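Local coordinates for putative branched chain amino acid ABC transporter, periplasmic amino acid-binding protein (Brucella ovis, PDB 4XFK) that serves as a component of an amino-acid transport system, probably capturing leucine, isoleucine, valine, threonine or alanine in the periplasm for an ABC transporter, at residues Y291-Y294 with V295-A298; E282-K285 with K286-H290; Q199-S202 with P203-A206; F241-S244 with F245-Q248. The protein carries 1 engineered substitution. All coordinates share one frame; numbering follows the deposited sequence.

Contact 1 of 4, residues Y291-Y294 with V295-A298; sequences YPSY and VEPA
Glu296 OE1 takes an N-H from Ser293 N at 3.2 Å and a second proton from a water 2.7 Å from OE1, so the carboxylate folds back on the chain that leads into its own helix. The setting is a type II' beta turn from Ser293 to Glu296, which carries the loop after helix 274-288 into helix 296-312. Its closing bond runs from Glu296 N to Ser293 O (3.0 Å), with the donor well above the carbonyl plane; backbone and side chain of one glutamate thus hold both the N-H and the C=O of one serine. Ser293 N meets OE1 on the anti lone pair, away from OE2, and OE2 is in turn bonded by His290 and Tyr284. Four donors on one buried carboxylate would be expected to fix its rotation and stabilise its charge. The OE1 water also reaches Ser293 OG.

At the corner Tyr294 takes the positive phi (59°) that such a turn demands. With CG anti to the backbone N (chi1 177°), its ring lies beside Val295, packed against Leu30 of helix 26-44. Val295 CG1 sits over one ring face, 3.6 Å from the centroid and only 9° off the normal.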
loop_
_atom_site.group_PDB
_atom_site.type_symbol
_atom_site.label_atom_id
_atom_site.label_comp_id
_atom_site.label_asym_id
_atom_site.label_seq_id
_atom_site.Cartn_x
_atom_site.Cartn_y
_atom_site.Cartn_z
ATOM N N TYR A 291 0.039 -10.243 -13.799
ATOM C CA TYR A 291 0.814 -9.013 -13.758
ATOM C C TYR A 291 0.617 -8.330 -12.403
ATOM O O TYR A 291 -0.451 -8.417 -11.795
ATOM C CB TYR A 291 0.381 -8.076 -14.888
ATOM C CG TYR A 291 0.851 -8.490 -16.266
ATOM C CD1 TYR A 291 2.208 -8.572 -16.562
ATOM C CD2 TYR A 291 -0.058 -8.774 -17.276
ATOM C CE1 TYR A 291 2.643 -8.937 -17.828
ATOM C CE2 TYR A 291 0.368 -9.132 -18.544
ATOM C CZ TYR A 291 1.716 -9.217 -18.814
ATOM O OH TYR A 291 2.130 -9.572 -20.081
ATOM N N PRO A 292 1.654 -7.646 -11.912
ATOM C CA PRO A 292 1.554 -7.003 -10.597
ATOM C C PRO A 292 0.741 -5.713 -10.648
ATOM O O PRO A 292 0.874 -4.907 -11.568
ATOM C CB PRO A 292 3.015 -6.710 -10.244
ATOM C CG PRO A 292 3.671 -6.521 -11.585
ATOM C CD PRO A 292 2.982 -7.468 -12.525
ATOM N N SER A 293 -0.110 -5.517 -9.654
ATOM C CA SER A 293 -0.858 -4.267 -9.556
ATOM C C SER A 293 -1.289 -4.071 -8.112
ATOM O O SER A 293 -1.023 -4.920 -7.258
ATOM C CB SER A 293 -2.090 -4.292 -10.459
ATOM O OG SER A 293 -3.042 -5.220 -9.970
ATOM N N TYR A 294 -1.934 -2.936 -7.845
ATOM C CA TYR A 294 -2.616 -2.718 -6.580
ATOM C C TYR A 294 -1.579 -2.842 -5.439
ATOM O O TYR A 294 -0.559 -2.146 -5.486
ATOM C CB TYR A 294 -3.813 -3.681 -6.520
ATOM C CG TYR A 294 -4.675 -3.707 -5.265
ATOM C CD1 TYR A 294 -5.047 -2.543 -4.597
ATOM C CD2 TYR A 294 -5.127 -4.924 -4.759
ATOM C CE1 TYR A 294 -5.844 -2.605 -3.454
ATOM C CE2 TYR A 294 -5.915 -4.997 -3.630
ATOM C CZ TYR A 294 -6.260 -3.832 -2.980
ATOM O OH TYR A 294 -7.042 -3.873 -1.848
ATOM N N VAL A 295 -1.786 -3.720 -4.458
ATOM C CA VAL A 295 -0.905 -3.795 -3.284
ATOM C C VAL A 295 0.467 -4.423 -3.563
ATOM O O VAL A 295 1.384 -4.331 -2.736
ATOM C CB VAL A 295 -1.578 -4.565 -2.124
ATOM C CG1 VAL A 295 -2.836 -3.809 -1.661
ATOM C CG2 VAL A 295 -1.923 -5.988 -2.549
ATOM N N GLU A 296 0.616 -5.072 -4.716
ATOM C CA GLU A 296 1.801 -5.898 -4.952
ATOM C C GLU A 296 3.119 -5.132 -5.133
ATOM O O GLU A 296 4.115 -5.514 -4.526
ATOM C CB GLU A 296 1.557 -6.897 -6.089
ATOM C CG GLU A 296 0.393 -7.824 -5.789
ATOM C CD GLU A 296 0.056 -8.733 -6.952
ATOM O OE1 GLU A 296 -0.298 -8.219 -8.039
ATOM O OE2 GLU A 296 0.143 -9.969 -6.778
ATOM N N PRO A 297 3.140 -4.069 -5.961
ATOM C CA PRO A 297 4.419 -3.366 -6.145
ATOM C C PRO A 297 5.056 -2.829 -4.849
ATOM O O PRO A 297 6.263 -3.032 -4.669
ATOM C CB PRO A 297 4.049 -2.246 -7.124
ATOM C CG PRO A 297 2.932 -2.863 -7.941
ATOM C CD PRO A 297 2.112 -3.569 -6.897
ATOM N N ALA A 298 4.295 -2.194 -3.958
ATOM C CA ALA A 298 4.891 -1.697 -2.710
ATOM C C ALA A 298 5.475 -2.845 -1.889
ATOM O O ALA A 298 6.548 -2.715 -1.288
ATOM C CB ALA A 298 3.885 -0.926 -1.879
HETATM O O HOH W 1 -2.852 -7.976 -9.019
HETATM O O HOH W 2 1.542 -1.010 -4.008
#

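Contact 2 of 4, residues E282-K285 with K286-H290; sequences EDYK and KVTGH
Tyr284 and Lys285 meet the residues that end helix 274-288, while Lys286 reaches back to Asp283. Thr288 closes the helix, Gly289 leaves it with positive phi, and an ST turn at Thr288 leads the chain out. Tyr284 is engaged at both its carbonyl and its ring. Its O accepts from Thr288 N at 2.8 Å, almost in line with the carbonyl bond, and from Thr288 OG1 at 3.0 Å, which comes from above the carbonyl plane. The ring swings back over the same threonine because CG stands anti to the backbone N (chi1 -167°). Thr288 CG2 then covers one face, 3.7 Å from the centroid but offset toward the rim, while an edge of the ring points at the face of His290 in an offset edge-to-face pair with planes at 72°. Beyond that, Tyr37 of helix 26-44 meets the Tyr284 ring.

Lys285 acts through its root: its O accepts from Gly289 N, and its CA approaches His290 O at 3.2 Å as a CA-H...O contact. The remaining chain is fully extended along the surface. Lys286 bends at chi3 (73°) and passes Asp283 obliquely; NZ stays 4.0 Å from OD1, beyond a salt bridge, whereas OD2 is bound by Lys41 and Tyr37. The ST turn itself closes with His290 N on Thr288 OG1 at 3.2 Å.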
loop_
_atom_site.group_PDB
_atom_site.type_symbol
_atom_site.label_atom_id
_atom_site.label_comp_id
_atom_site.label_asym_id
_atom_site.label_seq_id
_atom_site.Cartn_x
_atom_site.Cartn_y
_atom_site.Cartn_z
ATOM N N GLU A 282 6.697 -8.722 -16.439
ATOM C CA GLU A 282 6.754 -10.038 -17.069
ATOM C C GLU A 282 7.286 -11.121 -16.126
ATOM O O GLU A 282 6.771 -12.242 -16.107
ATOM C CB GLU A 282 7.586 -9.981 -18.350
ATOM C CG GLU A 282 6.939 -9.168 -19.475
ATOM C CD GLU A 282 5.688 -9.828 -20.030
ATOM O OE1 GLU A 282 5.632 -11.070 -20.019
ATOM O OE2 GLU A 282 4.758 -9.112 -20.473
ATOM N N ASP A 283 8.313 -10.802 -15.344
ATOM C CA ASP A 283 8.863 -11.792 -14.427
ATOM C C ASP A 283 7.866 -12.123 -13.320
ATOM O O ASP A 283 7.692 -13.289 -12.950
ATOM C CB ASP A 283 10.183 -11.327 -13.816
ATOM C CG ASP A 283 10.846 -12.415 -13.005
ATOM O OD1 ASP A 283 11.360 -13.373 -13.618
ATOM O OD2 ASP A 283 10.843 -12.327 -11.759
ATOM N N TYR A 284 7.197 -11.100 -12.802
ATOM C CA TYR A 284 6.206 -11.308 -11.758
ATOM C C TYR A 284 5.061 -12.178 -12.266
ATOM O O TYR A 284 4.583 -13.055 -11.554
ATOM C CB TYR A 284 5.688 -9.956 -11.257
ATOM C CG TYR A 284 4.904 -10.043 -9.977
ATOM C CD1 TYR A 284 5.553 -10.017 -8.748
ATOM C CD2 TYR A 284 3.522 -10.161 -9.990
ATOM C CE1 TYR A 284 4.842 -10.106 -7.561
ATOM C CE2 TYR A 284 2.805 -10.241 -8.807
ATOM C CZ TYR A 284 3.477 -10.216 -7.595
ATOM O OH TYR A 284 2.798 -10.296 -6.396
ATOM N N LYS A 285 4.615 -11.940 -13.495
ATOM C CA LYS A 285 3.597 -12.807 -14.084
ATOM C C LYS A 285 4.090 -14.247 -14.267
ATOM O O LYS A 285 3.343 -15.193 -14.024
ATOM C CB LYS A 285 3.079 -12.238 -15.414
ATOM C CG LYS A 285 2.009 -13.116 -16.056
ATOM C CD LYS A 285 1.397 -12.491 -17.295
ATOM C CE LYS A 285 0.301 -13.383 -17.866
ATOM N NZ LYS A 285 -0.375 -12.743 -19.029
ATOM N N LYS A 286 5.342 -14.413 -14.689
ATOM C CA LYS A 286 5.911 -15.747 -14.840
ATOM C C LYS A 286 5.834 -16.524 -13.532
ATOM O O LYS A 286 5.510 -17.713 -13.517
ATOM C CB LYS A 286 7.361 -15.653 -15.311
ATOM C CG LYS A 286 7.975 -16.992 -15.684
ATOM C CD LYS A 286 9.317 -16.815 -16.377
ATOM C CE LYS A 286 10.406 -16.377 -15.408
ATOM N NZ LYS A 286 11.769 -16.600 -15.982
ATOM N N VAL A 287 6.120 -15.844 -12.428
ATOM C CA VAL A 287 6.140 -16.495 -11.128
ATOM C C VAL A 287 4.751 -16.662 -10.512
ATOM O O VAL A 287 4.413 -17.742 -10.024
ATOM C CB VAL A 287 7.041 -15.726 -10.137
ATOM C CG1 VAL A 287 6.947 -16.331 -8.741
ATOM C CG2 VAL A 287 8.492 -15.703 -10.629
ATOM N N THR A 288 3.944 -15.605 -10.530
ATOM C CA THR A 288 2.680 -15.630 -9.798
ATOM C C THR A 288 1.479 -15.988 -10.656
ATOM O O THR A 288 0.429 -16.334 -10.126
ATOM C CB THR A 288 2.363 -14.275 -9.157
ATOM O OG1 THR A 288 1.958 -13.360 -10.184
ATOM C CG2 THR A 288 3.574 -13.734 -8.418
ATOM N N GLY A 289 1.614 -15.869 -11.973
ATOM C CA GLY A 289 0.494 -16.106 -12.862
ATOM C C GLY A 289 -0.247 -14.849 -13.300
ATOM O O GLY A 289 -1.081 -14.921 -14.202
ATOM N N HIS A 290 0.034 -13.699 -12.677
ATOM C CA HIS A 290 -0.624 -12.450 -13.061
ATOM C C HIS A 290 0.354 -11.283 -13.038
ATOM O O HIS A 290 1.376 -11.324 -12.354
ATOM C CB HIS A 290 -1.819 -12.151 -12.144
ATOM C CG HIS A 290 -1.460 -12.064 -10.693
ATOM N ND1 HIS A 290 -1.522 -13.149 -9.846
ATOM C CD2 HIS A 290 -1.022 -11.025 -9.943
ATOM C CE1 HIS A 290 -1.145 -12.782 -8.634
ATOM N NE2 HIS A 290 -0.833 -11.500 -8.666
#

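Contact 3 of 4, residues Q199-S202 with P203-A206; sequences QDFS and PYVA
Phe201 O and Val205 N open the first helical turn with a 3.0 Å hydrogen bond, its donor lying nearly on the line of the carbonyl. Tyr204 N, at a much poorer angle, adds a weak bond to the same oxygen. One residue further on, Ala206 N gives Ser202 O a regular helical bond of 2.9 Å. Pro203 has no N-H, and because it falls in the first turn, where none is needed for an i to i-4 bond, the helix loses nothing.

Side-chain hydrogen bonds brace the approach to the helix. Asp200 OD1 accepts twice from Ser202: from its N at 2.9 Å, which makes an Asx turn, and from its OG at 3.0 Å. The hydroxyl uses the syn lone pair, on the side of OD2, while the amide arrives on the anti side, 29° out of the carboxylate plane. A negative group so near the start of a helix would probably be eased by the amide dipoles there.

In the fold, Phe201 is the N-cap residue of helix 202-210, the connection between strands 186-193 and 215-218. These two flank strand 158-164 in a parallel arrangement, so the helix belongs to a beta-alpha-beta crossover that skips one strand.

Apolar contact comes from the aromatic rings. Phe201 carries CG anti to its carbonyl carbon (chi1 -83°), and its CD1 meets Tyr204 CD2 at 3.9 Å. The ring planes stand oblique at 53°. The Phe201 ring also packs edge-to-face with His193 and against Asp224 and Ala231 of helix 223-235.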
loop_
_atom_site.group_PDB
_atom_site.type_symbol
_atom_site.label_atom_id
_atom_site.label_comp_id
_atom_site.label_asym_id
_atom_site.label_seq_id
_atom_site.Cartn_x
_atom_site.Cartn_y
_atom_site.Cartn_z
ATOM N N GLN A 199 -24.083 -3.517 0.137
ATOM C CA GLN A 199 -24.174 -4.365 -1.052
ATOM C C GLN A 199 -24.768 -3.628 -2.243
ATOM O O GLN A 199 -24.747 -4.130 -3.367
ATOM C CB GLN A 199 -24.999 -5.622 -0.761
ATOM C CG GLN A 199 -24.420 -6.493 0.337
ATOM C CD GLN A 199 -22.967 -6.858 0.088
ATOM O OE1 GLN A 199 -22.634 -7.476 -0.925
ATOM N NE2 GLN A 199 -22.093 -6.477 1.013
ATOM N N ASP A 200 -25.304 -2.441 -1.989
ATOM C CA ASP A 200 -25.930 -1.643 -3.035
ATOM C C ASP A 200 -25.534 -0.187 -2.863
ATOM O O ASP A 200 -26.019 0.508 -1.966
ATOM C CB ASP A 200 -27.453 -1.783 -2.972
ATOM C CG ASP A 200 -28.153 -1.146 -4.161
ATOM O OD1 ASP A 200 -27.527 -0.342 -4.884
ATOM O OD2 ASP A 200 -29.342 -1.449 -4.376
ATOM N N PHE A 201 -24.649 0.277 -3.737
ATOM C CA PHE A 201 -24.153 1.640 -3.642
ATOM C C PHE A 201 -24.978 2.645 -4.441
ATOM O O PHE A 201 -24.616 3.818 -4.521
ATOM C CB PHE A 201 -22.681 1.701 -4.051
ATOM C CG PHE A 201 -21.735 1.326 -2.940
ATOM C CD1 PHE A 201 -21.273 2.293 -2.051
ATOM C CD2 PHE A 201 -21.329 0.010 -2.765
ATOM C CE1 PHE A 201 -20.408 1.960 -1.019
ATOM C CE2 PHE A 201 -20.464 -0.328 -1.738
ATOM C CZ PHE A 201 -20.006 0.650 -0.862
ATOM N N SER A 202 -26.090 2.201 -5.019
ATOM C CA SER A 202 -26.942 3.117 -5.781
ATOM C C SER A 202 -27.312 4.428 -5.064
ATOM O O SER A 202 -27.247 5.493 -5.677
ATOM C CB SER A 202 -28.195 2.409 -6.310
ATOM O OG SER A 202 -27.830 1.405 -7.242
ATOM N N PRO A 203 -27.695 4.369 -3.770
ATOM C CA PRO A 203 -28.061 5.643 -3.128
ATOM C C PRO A 203 -26.876 6.597 -2.979
ATOM O O PRO A 203 -27.046 7.822 -2.970
ATOM C CB PRO A 203 -28.555 5.215 -1.743
ATOM C CG PRO A 203 -28.907 3.787 -1.882
ATOM C CD PRO A 203 -27.997 3.214 -2.905
ATOM N N TYR A 204 -25.675 6.042 -2.860
ATOM C CA TYR A 204 -24.475 6.864 -2.755
ATOM C C TYR A 204 -24.125 7.490 -4.098
ATOM O O TYR A 204 -23.731 8.659 -4.173
ATOM C CB TYR A 204 -23.311 6.034 -2.202
ATOM C CG TYR A 204 -23.566 5.601 -0.779
ATOM C CD1 TYR A 204 -23.229 6.428 0.286
ATOM C CD2 TYR A 204 -24.184 4.384 -0.499
ATOM C CE1 TYR A 204 -23.475 6.051 1.588
ATOM C CE2 TYR A 204 -24.441 4.000 0.804
ATOM C CZ TYR A 204 -24.082 4.838 1.841
ATOM O OH TYR A 204 -24.337 4.458 3.133
ATOM N N VAL A 205 -24.286 6.712 -5.162
ATOM C CA VAL A 205 -24.092 7.234 -6.502
ATOM C C VAL A 205 -25.095 8.362 -6.781
ATOM O O VAL A 205 -24.744 9.378 -7.380
ATOM C CB VAL A 205 -24.144 6.105 -7.555
ATOM C CG1 VAL A 205 -24.165 6.665 -8.963
ATOM C CG2 VAL A 205 -22.944 5.178 -7.366
ATOM N N ALA A 206 -26.326 8.215 -6.297
ATOM C CA ALA A 206 -27.331 9.275 -6.444
ATOM C C ALA A 206 -26.893 10.576 -5.751
ATOM O O ALA A 206 -27.078 11.670 -6.287
ATOM C CB ALA A 206 -28.684 8.806 -5.916
#

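Contact 4 of 4, residues F241-S244 with F245-Q248; sequences FATS and FLDQ
A chi1 of 73° in Thr243 turns OG1 between its backbone N and carbonyl carbon, facing Leu246, and a similar rotation in Ser244 (chi1 46°) lifts its OG above the ring of Phe245. The first rotation lets Thr243 OG1 accept from Leu246 N at 3.2 Å and brings the same oxygen against Leu246 CB. The second, helped by Phe245 CG lying beside its own backbone N, puts serine over one ring face: CB is 3.8 Å from the centroid, almost on the ring normal, while OG lies 3.2 Å above the plane, shifted to the rim.

Strand 240-243 of the parallel part of the sheet ends here and passes into a type I turn, Phe245 to Gln248, closed by Gln248 N on Phe245 O. A water joins Ser244 O at 2.7 Å to Asp247 OD1 at 2.6 Å, donating to both, and so spans strand end and turn; OD2 of that aspartate is bonded by Tyr294 N. Thr243 OG1 is also bonded to the carbonyl O of Ile263, in the next strand. Because that carbonyl can only accept, the threonine proton must go there, so OG1 can act as the acceptor for Leu246 N: one hydroxyl ties two strands and the turn.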
loop_
_atom_site.group_PDB
_atom_site.type_symbol
_atom_site.label_atom_id
_atom_site.label_comp_id
_atom_site.label_asym_id
_atom_site.label_seq_id
_atom_site.Cartn_x
_atom_site.Cartn_y
_atom_site.Cartn_z
ATOM N N PHE A 241 -13.625 8.825 -11.059
ATOM C CA PHE A 241 -13.037 8.536 -9.763
ATOM C C PHE A 241 -11.542 8.827 -9.766
ATOM O O PHE A 241 -10.842 8.531 -10.732
ATOM C CB PHE A 241 -13.277 7.070 -9.382
ATOM C CG PHE A 241 -14.706 6.754 -9.027
ATOM C CD1 PHE A 241 -15.176 6.941 -7.740
ATOM C CD2 PHE A 241 -15.573 6.254 -9.979
ATOM C CE1 PHE A 241 -16.491 6.644 -7.416
ATOM C CE2 PHE A 241 -16.893 5.955 -9.655
ATOM C CZ PHE A 241 -17.347 6.149 -8.375
ATOM N N ALA A 242 -11.067 9.425 -8.678
ATOM C CA ALA A 242 -9.642 9.623 -8.451
ATOM C C ALA A 242 -9.295 8.825 -7.207
ATOM O O ALA A 242 -9.793 9.119 -6.119
ATOM C CB ALA A 242 -9.328 11.098 -8.264
ATOM N N THR A 243 -8.464 7.798 -7.382
ATOM C CA THR A 243 -8.374 6.740 -6.392
ATOM C C THR A 243 -6.954 6.371 -6.026
ATOM O O THR A 243 -5.990 6.747 -6.707
ATOM C CB THR A 243 -9.026 5.440 -6.920
ATOM O OG1 THR A 243 -8.182 4.855 -7.925
ATOM C CG2 THR A 243 -10.422 5.706 -7.483
ATOM N N SER A 244 -6.851 5.584 -4.956
ATOM C CA SER A 244 -5.624 4.896 -4.601
ATOM C C SER A 244 -5.615 3.447 -5.068
ATOM O O SER A 244 -4.540 2.897 -5.287
ATOM C CB SER A 244 -5.419 4.939 -3.084
ATOM O OG SER A 244 -6.619 4.621 -2.389
ATOM N N PHE A 245 -6.796 2.839 -5.232
ATOM C CA PHE A 245 -6.872 1.376 -5.363
ATOM C C PHE A 245 -7.694 0.871 -6.545
ATOM O O PHE A 245 -8.082 -0.301 -6.566
ATOM C CB PHE A 245 -7.416 0.737 -4.076
ATOM C CG PHE A 245 -6.615 1.073 -2.842
ATOM C CD1 PHE A 245 -5.233 0.941 -2.826
ATOM C CD2 PHE A 245 -7.251 1.523 -1.697
ATOM C CE1 PHE A 245 -4.502 1.271 -1.685
ATOM C CE2 PHE A 245 -6.534 1.841 -0.559
ATOM C CZ PHE A 245 -5.152 1.714 -0.548
ATOM N N LEU A 246 -7.925 1.708 -7.557
ATOM C CA LEU A 246 -8.759 1.257 -8.670
ATOM C C LEU A 246 -8.157 0.082 -9.439
ATOM O O LEU A 246 -8.898 -0.688 -10.052
ATOM C CB LEU A 246 -9.075 2.404 -9.629
ATOM C CG LEU A 246 -10.172 2.123 -10.656
ATOM C CD1 LEU A 246 -11.513 1.848 -9.991
ATOM C CD2 LEU A 246 -10.282 3.274 -11.635
ATOM N N ASP A 247 -6.833 -0.086 -9.397
ATOM C CA ASP A 247 -6.211 -1.180 -10.153
ATOM C C ASP A 247 -6.268 -2.534 -9.431
ATOM O O ASP A 247 -5.707 -3.511 -9.913
ATOM C CB ASP A 247 -4.785 -0.835 -10.612
ATOM C CG ASP A 247 -3.830 -0.624 -9.463
ATOM O OD1 ASP A 247 -4.293 -0.243 -8.375
ATOM O OD2 ASP A 247 -2.617 -0.837 -9.653
ATOM N N GLN A 248 -6.967 -2.612 -8.301
ATOM C CA GLN A 248 -7.306 -3.917 -7.756
ATOM C C GLN A 248 -8.060 -4.706 -8.816
ATOM O O GLN A 248 -8.984 -4.189 -9.430
ATOM C CB GLN A 248 -8.176 -3.799 -6.503
ATOM C CG GLN A 248 -8.593 -5.178 -5.988
ATOM C CD GLN A 248 -9.275 -5.160 -4.635
ATOM O OE1 GLN A 248 -9.675 -4.110 -4.138
ATOM N NE2 GLN A 248 -9.390 -6.333 -4.021
HETATM O O HOH W 3 -3.559 0.476 -5.953
#

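Contacts 1, 2 and 4 form a chain of touching neighbours; contact 3 stands apart. Between contacts 1 and 2, centres 11 Å apart, Tyr291 OH meets Glu282 OE2 at 2.7 Å and Pro292 packs on Tyr284. Contacts 1 and 4, centres 12 Å apart, are joined by Ser293 OG to Asp247 O at 3.2 Å and by Tyr294 CE1 on Phe245 CD1 at 3.7 Å. A bound sodium lies about 4 Å from Val295's side chain; Phe245's side chain has a sodium about 5 Å away and an acetate about 4 Å away, probably from the crystallisation liquor, that may mark a pocket. Contact 3 follows strand 186-193 and contact 4 ends strand 240-243 of the same mixed sheet, nearest atoms about 6 Å apart without touching.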